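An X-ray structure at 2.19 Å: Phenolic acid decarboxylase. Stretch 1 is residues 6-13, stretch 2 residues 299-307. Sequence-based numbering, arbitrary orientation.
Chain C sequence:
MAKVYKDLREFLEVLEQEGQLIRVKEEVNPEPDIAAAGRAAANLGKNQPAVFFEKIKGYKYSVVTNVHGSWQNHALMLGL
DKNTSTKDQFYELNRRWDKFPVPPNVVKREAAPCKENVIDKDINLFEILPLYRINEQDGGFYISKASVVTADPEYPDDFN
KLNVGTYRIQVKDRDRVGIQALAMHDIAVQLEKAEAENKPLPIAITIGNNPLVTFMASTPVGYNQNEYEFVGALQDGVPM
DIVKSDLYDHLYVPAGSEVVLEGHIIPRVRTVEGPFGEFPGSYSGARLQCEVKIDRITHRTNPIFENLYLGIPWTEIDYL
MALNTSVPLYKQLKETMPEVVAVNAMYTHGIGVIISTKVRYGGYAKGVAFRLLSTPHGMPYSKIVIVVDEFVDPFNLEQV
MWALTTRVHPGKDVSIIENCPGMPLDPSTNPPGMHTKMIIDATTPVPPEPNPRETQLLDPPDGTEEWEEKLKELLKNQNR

Stretch 1 6-13: KDLREFLE
Stretch 2 299-307: HRTNPIFEN

The contact between residues 6-13 and 299-307 of this phenolic acid decarboxylase is a mixed one, in which a salt bridge, a hydrogen bond from a side chain to a main-chain carbonyl and a stacked pair of arginines join the first turns of a helix to a loop, while a small apolar patch rests on the strand that follows. It illustrates how two segments nearly 300 residues apart in sequence can be held together chiefly by side chains, burying a summed 429 Å².

The backbones stay well apart. Asp 7 stands at the N-cap of a helix that runs through Arg 9 to Glu 13 and continues beyond it, with phi/psi near -65/-40 and Leu 12 N donating to Leu 8 O at 2.7 Å. In the second stretch, Arg 300 and Thr 301 are extended, Asn 302 takes left-handed values of 54/63, and Pro 303 leads into a strand that includes Ile 304, Phe 305 and Glu 306. Helix and strand axes cross at 80°, approaching to 11.4 Å. The nearest CA pairs are Leu 8 CA to Glu 306 CA, 8.5 Å; Arg 9 CA to Ile 304 CA, 8.6 Å; and Asp 7 CA to Arg 300 CA, 11.0 Å.

Asp 7 does two jobs. With phi/psi of -162/-170 and chi1 p, it caps the helix, its OD1 accepting from Glu 10 N at 2.9 Å and so satisfying an amide that has no partner in the preceding turn. Its OD2 faces the other stretch and receives Arg 300 NH1 at 2.7 Å in a nearly straight hydrogen bond (173°), reinforced as a salt bridge. The carboxylate oxygen lies at the edge of the guanidinium, near its plane, where the N-H groups point. Arg 300 reaches it with chi1 to chi3 of m, t, p; its NE is buried without a partner.

Arg 9, the residue most covered by the other stretch, extends across the loop with chi1 to chi3 of m, t, t. Its NH2 donates to Thr 301 O at 2.9 Å, with the acceptor near the guanidinium plane. Asn 302 O is also 2.9 Å from Arg 9 NH2, but the angle is too poor for a hydrogen bond. The guanidinium lies flat on that of Arg 300, with centres 4.3 Å apart and planes at 9°. Such like-charged stacking leaves the edges of both groups available for acceptors; here Asp 7 supplies compensating charge to Arg 300, and the carbonyl of Thr 301 accepts a hydrogen bond from Arg 9.

Beyond the arginines the contact becomes apolar. Ile 304 (m, t) points toward the helix: its CG2 is 4.3 Å from Leu 8 CD2, and its CD1 is 4.3 Å from Leu 12 CD1, one helical turn on. Leu 8 is t, p and Leu 12 m, t. Along the strand, Phe 305 points away, and Glu 306 (t, t) again points toward the helix, its CD 3.8 Å from Leu 8 CD1; its carboxylate oxygens bond elsewhere in the structure.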

# COMPACT_ATOMS: atom_id res chain seq x y z
N LYS C 6 36.74 -40.70 -14.16
CA LYS C 6 36.22 -41.56 -15.21
C LYS C 6 34.94 -42.27 -14.80
O LYS C 6 34.22 -42.76 -15.68
CB LYS C 6 37.27 -42.60 -15.60
CG LYS C 6 38.05 -42.26 -16.87
CD LYS C 6 38.58 -43.52 -17.53
CE LYS C 6 39.38 -44.37 -16.56
NZ LYS C 6 40.33 -45.29 -17.25
N ASP C 7 34.64 -42.34 -13.51
CA ASP C 7 33.44 -43.01 -13.02
C ASP C 7 33.16 -42.52 -11.60
O ASP C 7 33.79 -41.58 -11.11
CB ASP C 7 33.58 -44.53 -13.10
CG ASP C 7 34.83 -45.05 -12.41
OD1 ASP C 7 35.26 -44.46 -11.40
OD2 ASP C 7 35.40 -46.06 -12.89
N LEU C 8 32.22 -43.19 -10.92
CA LEU C 8 31.89 -42.82 -9.55
C LEU C 8 32.92 -43.33 -8.55
O LEU C 8 33.17 -42.67 -7.54
CB LEU C 8 30.50 -43.37 -9.20
CG LEU C 8 30.05 -43.31 -7.73
CD1 LEU C 8 29.56 -41.92 -7.38
CD2 LEU C 8 28.98 -44.35 -7.46
N ARG C 9 33.53 -44.49 -8.83
CA ARG C 9 34.47 -45.08 -7.88
C ARG C 9 35.70 -44.21 -7.70
O ARG C 9 36.22 -44.08 -6.58
CB ARG C 9 34.86 -46.48 -8.34
CG ARG C 9 33.68 -47.39 -8.56
CD ARG C 9 34.10 -48.81 -8.87
NE ARG C 9 32.95 -49.69 -9.02
CZ ARG C 9 33.01 -51.01 -8.96
NH1 ARG C 9 34.15 -51.65 -8.74
NH2 ARG C 9 31.89 -51.72 -9.11
N GLU C 10 36.20 -43.62 -8.79
CA GLU C 10 37.30 -42.67 -8.67
C GLU C 10 36.90 -41.48 -7.80
O GLU C 10 37.69 -41.03 -6.95
CB GLU C 10 37.74 -42.19 -10.05
CG GLU C 10 38.65 -43.17 -10.78
CD GLU C 10 38.86 -42.79 -12.24
OE1 GLU C 10 38.64 -41.61 -12.58
OE2 GLU C 10 39.25 -43.67 -13.04
N PHE C 11 35.68 -40.98 -7.98
CA PHE C 11 35.21 -39.86 -7.16
C PHE C 11 35.02 -40.28 -5.71
O PHE C 11 35.31 -39.50 -4.80
CB PHE C 11 33.91 -39.30 -7.74
CG PHE C 11 33.40 -38.09 -7.02
CD1 PHE C 11 34.17 -36.95 -6.92
CD2 PHE C 11 32.14 -38.10 -6.43
CE1 PHE C 11 33.70 -35.83 -6.25
CE2 PHE C 11 31.67 -36.99 -5.77
CZ PHE C 11 32.45 -35.85 -5.68
N LEU C 12 34.52 -41.49 -5.49
CA LEU C 12 34.29 -41.96 -4.12
C LEU C 12 35.59 -42.04 -3.33
O LEU C 12 35.64 -41.65 -2.17
CB LEU C 12 33.58 -43.31 -4.15
CG LEU C 12 32.07 -43.31 -4.41
CD1 LEU C 12 31.49 -44.70 -4.22
CD2 LEU C 12 31.36 -42.30 -3.53
N GLU C 13 36.65 -42.56 -3.96
CA GLU C 13 37.92 -42.69 -3.26
C GLU C 13 38.55 -41.32 -2.99
O GLU C 13 39.18 -41.12 -1.95
CB GLU C 13 38.88 -43.57 -4.06
N HIS C 299 25.97 -54.10 -16.16
CA HIS C 299 26.49 -53.51 -14.94
C HIS C 299 27.93 -53.95 -14.71
O HIS C 299 28.36 -55.01 -15.18
CB HIS C 299 25.63 -53.87 -13.73
CG HIS C 299 25.70 -55.32 -13.34
ND1 HIS C 299 26.70 -55.82 -12.54
CD2 HIS C 299 24.90 -56.37 -13.65
CE1 HIS C 299 26.51 -57.12 -12.36
NE2 HIS C 299 25.43 -57.47 -13.03
N ARG C 300 28.67 -53.11 -13.98
CA ARG C 300 30.02 -53.45 -13.57
C ARG C 300 29.99 -54.54 -12.50
O ARG C 300 28.94 -54.85 -11.92
CB ARG C 300 30.73 -52.21 -13.02
CG ARG C 300 30.59 -50.97 -13.90
CD ARG C 300 31.31 -49.78 -13.30
NE ARG C 300 32.67 -50.11 -12.89
CZ ARG C 300 33.65 -49.23 -12.77
NH1 ARG C 300 33.46 -47.94 -13.03
NH2 ARG C 300 34.85 -49.64 -12.37
N THR C 301 31.15 -55.14 -12.25
CA THR C 301 31.24 -56.18 -11.24
C THR C 301 31.15 -55.56 -9.85
O THR C 301 31.87 -54.60 -9.54
CB THR C 301 32.54 -56.97 -11.39
OG1 THR C 301 32.62 -57.49 -12.72
CG2 THR C 301 32.59 -58.11 -10.39
N ASN C 302 30.28 -56.12 -9.01
CA ASN C 302 29.95 -55.55 -7.70
C ASN C 302 29.51 -54.09 -7.83
O ASN C 302 30.16 -53.19 -7.29
CB ASN C 302 31.12 -55.69 -6.74
CG ASN C 302 31.25 -57.09 -6.16
OD1 ASN C 302 31.04 -57.30 -4.97
ND2 ASN C 302 31.60 -58.05 -7.01
N PRO C 303 28.41 -53.82 -8.54
CA PRO C 303 28.00 -52.43 -8.75
C PRO C 303 27.56 -51.77 -7.46
O PRO C 303 27.18 -52.42 -6.48
CB PRO C 303 26.82 -52.55 -9.73
CG PRO C 303 26.31 -53.93 -9.54
CD PRO C 303 27.49 -54.77 -9.18
N ILE C 304 27.62 -50.44 -7.48
CA ILE C 304 27.31 -49.61 -6.33
C ILE C 304 26.06 -48.79 -6.66
O ILE C 304 26.06 -48.01 -7.62
CB ILE C 304 28.48 -48.69 -5.97
CG1 ILE C 304 29.66 -49.52 -5.46
CG2 ILE C 304 28.05 -47.68 -4.92
CD1 ILE C 304 30.99 -48.80 -5.50
N PHE C 305 25.01 -48.99 -5.87
CA PHE C 305 23.74 -48.29 -6.08
C PHE C 305 23.88 -46.87 -5.55
O PHE C 305 23.71 -46.61 -4.36
CB PHE C 305 22.60 -49.03 -5.38
CG PHE C 305 21.25 -48.41 -5.57
CD1 PHE C 305 20.97 -47.62 -6.68
CD2 PHE C 305 20.24 -48.61 -4.64
CE1 PHE C 305 19.72 -47.05 -6.85
CE2 PHE C 305 18.99 -48.04 -4.81
CZ PHE C 305 18.73 -47.26 -5.91
N GLU C 306 24.19 -45.94 -6.45
CA GLU C 306 24.29 -44.53 -6.09
C GLU C 306 22.89 -43.93 -6.09
O GLU C 306 22.31 -43.68 -7.16
CB GLU C 306 25.21 -43.78 -7.05
CG GLU C 306 25.45 -42.33 -6.67
CD GLU C 306 25.83 -41.46 -7.85
OE1 GLU C 306 25.90 -41.98 -8.98
OE2 GLU C 306 26.08 -40.25 -7.65
N ASN C 307 22.34 -43.69 -4.91
CA ASN C 307 20.99 -43.17 -4.76
C ASN C 307 21.03 -41.90 -3.93
O ASN C 307 22.01 -41.60 -3.24
CB ASN C 307 20.05 -44.20 -4.12
CG ASN C 307 18.66 -44.15 -4.71
OD1 ASN C 307 18.47 -43.80 -5.87
ND2 ASN C 307 17.67 -44.51 -3.90